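Local structure of protein (l-alanine dehydrogenase) (Phormidium lapideum, 1PJC) at residues Q56-A61 / W65-V70. The protein catalyses the NAD-dependent, reversible oxidative deamination of L-alanine to pyruvate and ammonia. Numbering follows the deposited sequence.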
ATOM      1  N   GLN A  56      14.577 -17.698  41.594  1.00 41.46           N
ATOM      2  CA  GLN A  56      14.595 -17.600  43.037  1.00 38.78           C
ATOM      3  C   GLN A  56      14.697 -16.093  43.263  1.00 41.94           C
ATOM      4  O   GLN A  56      15.572 -15.422  42.707  1.00 48.45           O
ATOM      5  CB  GLN A  56      15.818 -18.304  43.625  1.00 55.56           C
ATOM      6  CG  GLN A  56      16.360 -19.393  42.736  1.00100.00           C
ATOM      7  CD  GLN A  56      16.558 -20.676  43.470  1.00100.00           C
ATOM      8  OE1 GLN A  56      16.907 -21.691  42.880  1.00100.00           O
ATOM      9  NE2 GLN A  56      16.350 -20.640  44.784  1.00100.00           N
ATOM     10  N   VAL A  57      13.743 -15.546  43.987  1.00 35.51           N
ATOM     11  CA  VAL A  57      13.749 -14.131  44.257  1.00 36.78           C
ATOM     12  C   VAL A  57      14.511 -13.846  45.552  1.00 50.88           C
ATOM     13  O   VAL A  57      14.095 -14.262  46.625  1.00 61.88           O
ATOM     14  CB  VAL A  57      12.325 -13.576  44.373  1.00 33.07           C
ATOM     15  CG1 VAL A  57      12.346 -12.160  45.004  1.00 25.98           C
ATOM     16  CG2 VAL A  57      11.645 -13.549  42.981  1.00 39.34           C
ATOM     17  N   VAL A  58      15.629 -13.136  45.437  1.00 36.77           N
ATOM     18  CA  VAL A  58      16.426 -12.787  46.603  1.00 31.92           C
ATOM     19  C   VAL A  58      16.132 -11.373  47.136  1.00 30.68           C
ATOM     20  O   VAL A  58      15.898 -10.429  46.372  1.00 43.01           O
ATOM     21  CB  VAL A  58      17.906 -12.962  46.359  1.00 33.32           C
ATOM     22  CG1 VAL A  58      18.205 -14.413  45.908  1.00 37.17           C
ATOM     23  CG2 VAL A  58      18.399 -11.922  45.344  1.00 46.70           C
ATOM     24  N   PRO A  59      16.212 -11.231  48.457  1.00 39.39           N
ATOM     25  CA  PRO A  59      15.870  -9.985  49.148  1.00 56.48           C
ATOM     26  C   PRO A  59      16.868  -8.832  49.059  1.00 40.07           C
ATOM     27  O   PRO A  59      16.547  -7.698  49.427  1.00 40.57           O
ATOM     28  CB  PRO A  59      15.769 -10.435  50.614  1.00 46.09           C
ATOM     29  CG  PRO A  59      16.779 -11.602  50.725  1.00 32.13           C
ATOM     30  CD  PRO A  59      17.095 -12.074  49.286  1.00 56.80           C
ATOM     31  N   SER A  60      18.089  -9.121  48.643  1.00 37.77           N
ATOM     32  CA  SER A  60      19.097  -8.092  48.612  1.00 44.00           C
ATOM     33  C   SER A  60      20.002  -8.162  47.392  1.00 29.02           C
ATOM     34  O   SER A  60      20.165  -9.240  46.764  1.00 41.58           O
ATOM     35  CB  SER A  60      19.943  -8.147  49.907  1.00 43.09           C
ATOM     36  OG  SER A  60      21.058  -9.027  49.749  1.00 72.77           O
ATOM     37  N   ALA A  61      20.637  -7.022  47.084  1.00 33.69           N
ATOM     38  CA  ALA A  61      21.582  -6.962  45.966  1.00 47.13           C
ATOM     39  C   ALA A  61      22.805  -7.844  46.209  1.00 52.19           C
ATOM     40  O   ALA A  61      23.427  -8.382  45.255  1.00 36.89           O
ATOM     41  CB  ALA A  61      22.012  -5.556  45.734  1.00 31.34           C
ATOM     42  N   TRP A  65      24.447 -10.137  43.598  1.00 28.50           N
ATOM     43  CA  TRP A  65      25.804  -9.909  43.115  1.00 32.51           C
ATOM     44  C   TRP A  65      26.782 -11.043  43.393  1.00 35.48           C
ATOM     45  O   TRP A  65      27.870 -11.120  42.791  1.00 42.00           O
ATOM     46  CB  TRP A  65      26.339  -8.691  43.739  1.00 28.58           C
ATOM     47  CG  TRP A  65      26.130  -7.546  42.959  1.00 38.55           C
ATOM     48  CD1 TRP A  65      25.191  -6.579  43.181  1.00 32.45           C
ATOM     49  CD2 TRP A  65      26.897  -7.116  41.811  1.00 23.73           C
ATOM     50  NE1 TRP A  65      25.333  -5.571  42.264  1.00 35.10           N
ATOM     51  CE2 TRP A  65      26.351  -5.891  41.393  1.00 21.14           C
ATOM     52  CE3 TRP A  65      27.965  -7.670  41.084  1.00 21.95           C
ATOM     53  CZ2 TRP A  65      26.864  -5.176  40.311  1.00 26.04           C
ATOM     54  CZ3 TRP A  65      28.454  -6.972  40.001  1.00 25.83           C
ATOM     55  CH2 TRP A  65      27.907  -5.728  39.628  1.00 27.22           C
ATOM     56  N   SER A  66      26.401 -11.898  44.327  1.00 31.97           N
ATOM     57  CA  SER A  66      27.237 -13.009  44.777  1.00 49.33           C
ATOM     58  C   SER A  66      27.314 -14.213  43.847  1.00 49.24           C
ATOM     59  O   SER A  66      27.878 -15.246  44.210  1.00 74.36           O
ATOM     60  CB  SER A  66      26.725 -13.468  46.130  1.00 58.18           C
ATOM     61  OG  SER A  66      25.397 -12.986  46.339  1.00 80.38           O
ATOM     62  N   ARG A  67      26.774 -14.084  42.651  1.00 44.70           N
ATOM     63  CA  ARG A  67      26.755 -15.208  41.731  1.00 33.07           C
ATOM     64  C   ARG A  67      27.899 -15.243  40.777  1.00 33.98           C
ATOM     65  O   ARG A  67      28.606 -14.251  40.601  1.00 43.64           O
ATOM     66  CB  ARG A  67      25.432 -15.265  41.001  1.00 40.86           C
ATOM     67  CG  ARG A  67      24.251 -15.095  41.930  1.00 29.64           C
ATOM     68  CD  ARG A  67      24.255 -16.176  42.970  1.00 43.01           C
ATOM     69  NE  ARG A  67      23.359 -15.860  44.069  1.00 40.74           N
ATOM     70  CZ  ARG A  67      22.897 -16.750  44.945  1.00 75.66           C
ATOM     71  NH1 ARG A  67      23.244 -18.026  44.847  1.00 55.71           N
ATOM     72  NH2 ARG A  67      22.069 -16.362  45.914  1.00 48.45           N
ATOM     73  N   GLU A  68      28.090 -16.404  40.160  1.00 32.12           N
ATOM     74  CA  GLU A  68      29.195 -16.626  39.235  1.00 41.58           C
ATOM     75  C   GLU A  68      29.049 -15.811  38.010  1.00 37.14           C
ATOM     76  O   GLU A  68      30.021 -15.587  37.291  1.00 42.82           O
ATOM     77  CB  GLU A  68      29.283 -18.088  38.854  1.00 35.79           C
ATOM     78  CG  GLU A  68      28.750 -18.987  39.904  1.00 66.54           C
ATOM     79  CD  GLU A  68      28.668 -20.381  39.413  1.00 92.58           C
ATOM     80  OE1 GLU A  68      27.784 -21.128  39.871  1.00 98.91           O
ATOM     81  OE2 GLU A  68      29.439 -20.701  38.467  1.00 74.71           O
ATOM     82  N   MET A  69      27.820 -15.409  37.724  1.00 40.04           N
ATOM     83  CA  MET A  69      27.528 -14.572  36.558  1.00 34.07           C
ATOM     84  C   MET A  69      26.510 -13.546  36.980  1.00 45.51           C
ATOM     85  O   MET A  69      25.522 -13.867  37.634  1.00 38.64           O
ATOM     86  CB  MET A  69      26.958 -15.411  35.408  1.00 53.02           C
ATOM     87  CG  MET A  69      26.497 -14.590  34.174  1.00 54.10           C
ATOM     88  SD  MET A  69      26.435 -15.560  32.582  1.00 60.14           S
ATOM     89  CE  MET A  69      24.697 -15.568  32.256  1.00 94.39           C
ATOM     90  N   VAL A  70      26.762 -12.299  36.648  1.00 30.82           N
ATOM     91  CA  VAL A  70      25.794 -11.293  36.960  1.00 34.33           C
ATOM     92  C   VAL A  70      25.356 -10.669  35.627  1.00 36.68           C
ATOM     93  O   VAL A  70      26.192 -10.430  34.763  1.00 30.80           O
ATOM     94  CB  VAL A  70      26.351 -10.259  37.942  1.00 30.61           C
ATOM     95  CG1 VAL A  70      25.310  -9.162  38.205  1.00 38.16           C
ATOM     96  CG2 VAL A  70      26.729 -10.947  39.270  1.00 29.70           C
TER
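W65 N donates to A61 O over 2.6 Å, a short i to i+4 helical bond with an N-H...O angle of 154°. The same oxygen also lies beside the tryptophan side chain. It sits near the indole plane, at the ring edge, with W65 CD1 3.3 Å from A61 O and W65 CB equally near. A chi1 of -93°, away from the usual staggered values, turns the CD1 edge of W65 toward the A61 carbonyl, and it also brings W65 CD1 to 4.2 Å from A61 CB. Within its own segment, V70 CG1 lies above one face of the indole, nearer its periphery than its middle. The side chain also touches P6 and L83, while W65 NE1 is hydrogen-bonded to E80, so the ring is fixed at its polar edge as well as by its packing.

Residues 61-65 form the single short helix of a beta-alpha-beta crossover. The chain leaves edge strand 56-58, passes S60 at the N-cap, and returns in parallel strand 69-71, with strands 32-36 and 2-5 lying between the two in the sheet. The strand order 3-2-1-4 is that of a Rossmann-type fold, as expected for the N-terminal domain of the alanine dehydrogenase/PNT family.

On the way back to the sheet, R67 reaches toward the start of the crossover. Its guanidinium approaches V58 obliquely, R67 NH2 standing 4.3 Å from V58 CG1, a loose van der Waals contact with a methyl of the buried V58. What holds that group lies outside both segments: NH1 forms a salt bridge with E2, NE bonds to the carbonyl of D63, and F34 makes a cation-pi contact with R67, and V58 also packs on F34.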